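Local atomic coordinates of glutathione S-transferase (Acinetobacter baumannii, PDB entry 4MP4), a protein that probably catalyses the conjugation of glutathione to electrophilic substrates. Residues Ala168-Ala171 with Leu172-Arg176. Numbering follows the deposited sequence.
Sequences AELA and LMLQR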
ATOM      1  N   ALA A 168      10.439   6.162  10.937  1.00 11.74           N
ATOM      2  CA  ALA A 168      10.481   4.892  11.646  1.00 10.86           C
ATOM      3  C   ALA A 168      10.425   3.722  10.647  1.00 14.68           C
ATOM      4  O   ALA A 168      11.063   2.679  10.856  1.00 18.91           O
ATOM      5  CB  ALA A 168       9.357   4.808  12.682  1.00  9.06           C
ATOM      6  N   GLU A 169       9.693   3.917   9.553  1.00 11.77           N
ATOM      7  CA  GLU A 169       9.522   2.869   8.546  1.00 10.98           C
ATOM      8  C   GLU A 169      10.802   2.678   7.727  1.00 14.13           C
ATOM      9  O   GLU A 169      11.177   1.551   7.402  1.00 14.66           O
ATOM     10  CB  GLU A 169       8.341   3.177   7.617  1.00  7.95           C
ATOM     11  CG  GLU A 169       6.985   3.274   8.304  1.00 29.26           C
ATOM     12  CD  GLU A 169       5.910   3.932   7.414  1.00 28.22           C
ATOM     13  OE1 GLU A 169       6.277   4.526   6.385  1.00 22.67           O
ATOM     14  OE2 GLU A 169       4.707   3.860   7.738  1.00 20.47           O
ATOM     15  N   LEU A 170      11.464   3.787   7.392  1.00 16.64           N
ATOM     16  CA  LEU A 170      12.693   3.743   6.613  1.00 11.36           C
ATOM     17  C   LEU A 170      13.820   3.145   7.444  1.00  9.53           C
ATOM     18  O   LEU A 170      14.557   2.285   6.968  1.00 21.31           O
ATOM     19  CB  LEU A 170      13.084   5.146   6.126  1.00 11.41           C
ATOM     20  CG  LEU A 170      14.376   5.251   5.299  1.00 16.07           C
ATOM     21  CD1 LEU A 170      14.263   4.495   3.968  1.00 12.97           C
ATOM     22  CD2 LEU A 170      14.731   6.701   5.039  1.00 20.49           C
ATOM     23  N   ALA A 171      13.948   3.601   8.685  1.00  9.77           N
ATOM     24  CA  ALA A 171      14.956   3.050   9.588  1.00 14.28           C
ATOM     25  C   ALA A 171      14.835   1.535   9.716  1.00 13.01           C
ATOM     26  O   ALA A 171      15.836   0.833   9.649  1.00 16.49           O
ATOM     27  CB  ALA A 171      14.896   3.706  10.963  1.00 10.36           C
ATOM     28  N   LEU A 172      13.615   1.033   9.906  1.00 15.02           N
ATOM     29  CA  LEU A 172      13.438  -0.408  10.054  1.00 15.84           C
ATOM     30  C   LEU A 172      13.928  -1.110   8.788  1.00 13.82           C
ATOM     31  O   LEU A 172      14.620  -2.123   8.857  1.00 15.44           O
ATOM     32  CB  LEU A 172      11.992  -0.790  10.401  1.00  7.01           C
ATOM     33  CG  LEU A 172      11.781  -2.306  10.523  1.00 22.29           C
ATOM     34  CD1 LEU A 172      10.724  -2.630  11.587  1.00 12.06           C
ATOM     35  CD2 LEU A 172      11.451  -3.000   9.140  1.00  7.35           C
ATOM     36  N   MET A 173      13.574  -0.551   7.638  1.00 20.20           N
ATOM     37  CA  MET A 173      14.010  -1.087   6.350  1.00 15.50           C
ATOM     38  C   MET A 173      15.518  -1.131   6.277  1.00 18.81           C
ATOM     39  O   MET A 173      16.087  -2.151   5.891  1.00 19.85           O
ATOM     40  CB  MET A 173      13.458  -0.255   5.191  1.00 15.04           C
ATOM     41  CG  MET A 173      13.626  -0.915   3.841  1.00 16.55           C
ATOM     42  SD  MET A 173      12.802  -2.528   3.644  1.00 17.69           S
ATOM     43  CE  MET A 173      11.132  -2.071   3.213  1.00  8.59           C
ATOM     44  N   LEU A 174      16.167  -0.035   6.656  1.00  9.11           N
ATOM     45  CA  LEU A 174      17.629   0.011   6.639  1.00 14.28           C
ATOM     46  C   LEU A 174      18.247  -0.974   7.645  1.00 19.33           C
ATOM     47  O   LEU A 174      19.301  -1.559   7.389  1.00 16.32           O
ATOM     48  CB  LEU A 174      18.130   1.435   6.892  1.00 17.24           C
ATOM     49  CG  LEU A 174      17.950   2.461   5.772  1.00 15.83           C
ATOM     50  CD1 LEU A 174      18.161   3.873   6.302  1.00 12.73           C
ATOM     51  CD2 LEU A 174      18.936   2.178   4.671  1.00 13.83           C
ATOM     52  N   GLN A 175      17.562  -1.167   8.772  1.00 19.98           N
ATOM     53  CA  GLN A 175      18.027  -2.037   9.832  1.00 19.12           C
ATOM     54  C   GLN A 175      18.083  -3.492   9.388  1.00 21.56           C
ATOM     55  O   GLN A 175      18.891  -4.266   9.900  1.00 23.76           O
ATOM     56  CB  GLN A 175      17.159  -1.882  11.087  1.00 23.03           C
ATOM     57  CG  GLN A 175      17.555  -0.686  11.990  1.00 22.67           C
ATOM     58  CD  GLN A 175      18.860  -0.918  12.759  1.00 20.29           C
ATOM     59  OE1 GLN A 175      19.878  -1.300  12.185  1.00 26.43           O
ATOM     60  NE2 GLN A 175      18.824  -0.695  14.062  1.00 18.36           N
ATOM     61  N   ARG A 176      17.239  -3.852   8.427  1.00 17.94           N
ATOM     62  CA  ARG A 176      17.249  -5.194   7.852  1.00 18.43           C
ATOM     63  C   ARG A 176      18.624  -5.476   7.276  1.00 16.57           C
ATOM     64  O   ARG A 176      19.105  -6.604   7.293  1.00 19.44           O
ATOM     65  CB  ARG A 176      16.185  -5.336   6.742  1.00 15.31           C
ATOM     66  CG  ARG A 176      14.784  -5.028   7.195  1.00  7.30           C
ATOM     67  CD  ARG A 176      13.771  -4.998   6.042  1.00 17.33           C
ATOM     68  NE  ARG A 176      13.115  -6.289   5.986  1.00 28.50           N
ATOM     69  CZ  ARG A 176      11.830  -6.495   6.208  1.00 22.22           C
ATOM     70  NH1 ARG A 176      11.025  -5.480   6.439  1.00 17.05           N
ATOM     71  NH2 ARG A 176      11.355  -7.726   6.160  1.00 29.18           N
TER
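Two consecutive stretches of helix 165-178, most of whose residues in this contact are buried, meet here in the i to i+4 pattern of an alpha-helix: the carbonyl oxygens of Ala168-Ala171 accept hydrogen bonds from the backbone N-H groups of Leu172-Gln175. The bonds differ in length: Leu172 N lies 3.2 Å from Ala168 O, and Met173 N reaches Glu169 O at the same 3.2 Å. The two bonds that follow are shorter. Leu174 N approaches Leu170 O at 2.8 Å, and Gln175 N reaches Ala171 O at 2.8 Å with a more bent N-H...O angle of 145°.

Among the side chains, Leu170 and Leu174 form the apolar pair, one turn apart on the same flank and crossing at a slant, with Leu170 CG 4.2 Å from Leu174 CD1. Leu174 sets its CG anti to its own carbonyl carbon (chi1 -72°), which places Leu174 CG 3.6 Å from Leu170 O. This flank belongs to the all-helical C-terminal domain of the glutathione S-transferase fold, where both leucines pack on Leu144 of helix 135-151.

Gln175 CG is 3.3 Å from Ala171 O, the same oxygen that its backbone N-H bonds, and the aliphatic part of the side chain lies against that carbonyl; farther out, OE1 accepts a hydrogen bond from Gln179. Leu172 follows another course, its CB 3.6 Å from Ala168 O and its branch leading away from the preceding turn. On the interdomain side, Leu172 touches Pro19 and Phe22, and Glu169 touches Thr23, all of helix 19-30 in the thioredoxin-like N-terminal domain, while Glu169 OE2 is hydrogen-bonded to Gln105 NE2 of helix 95-110.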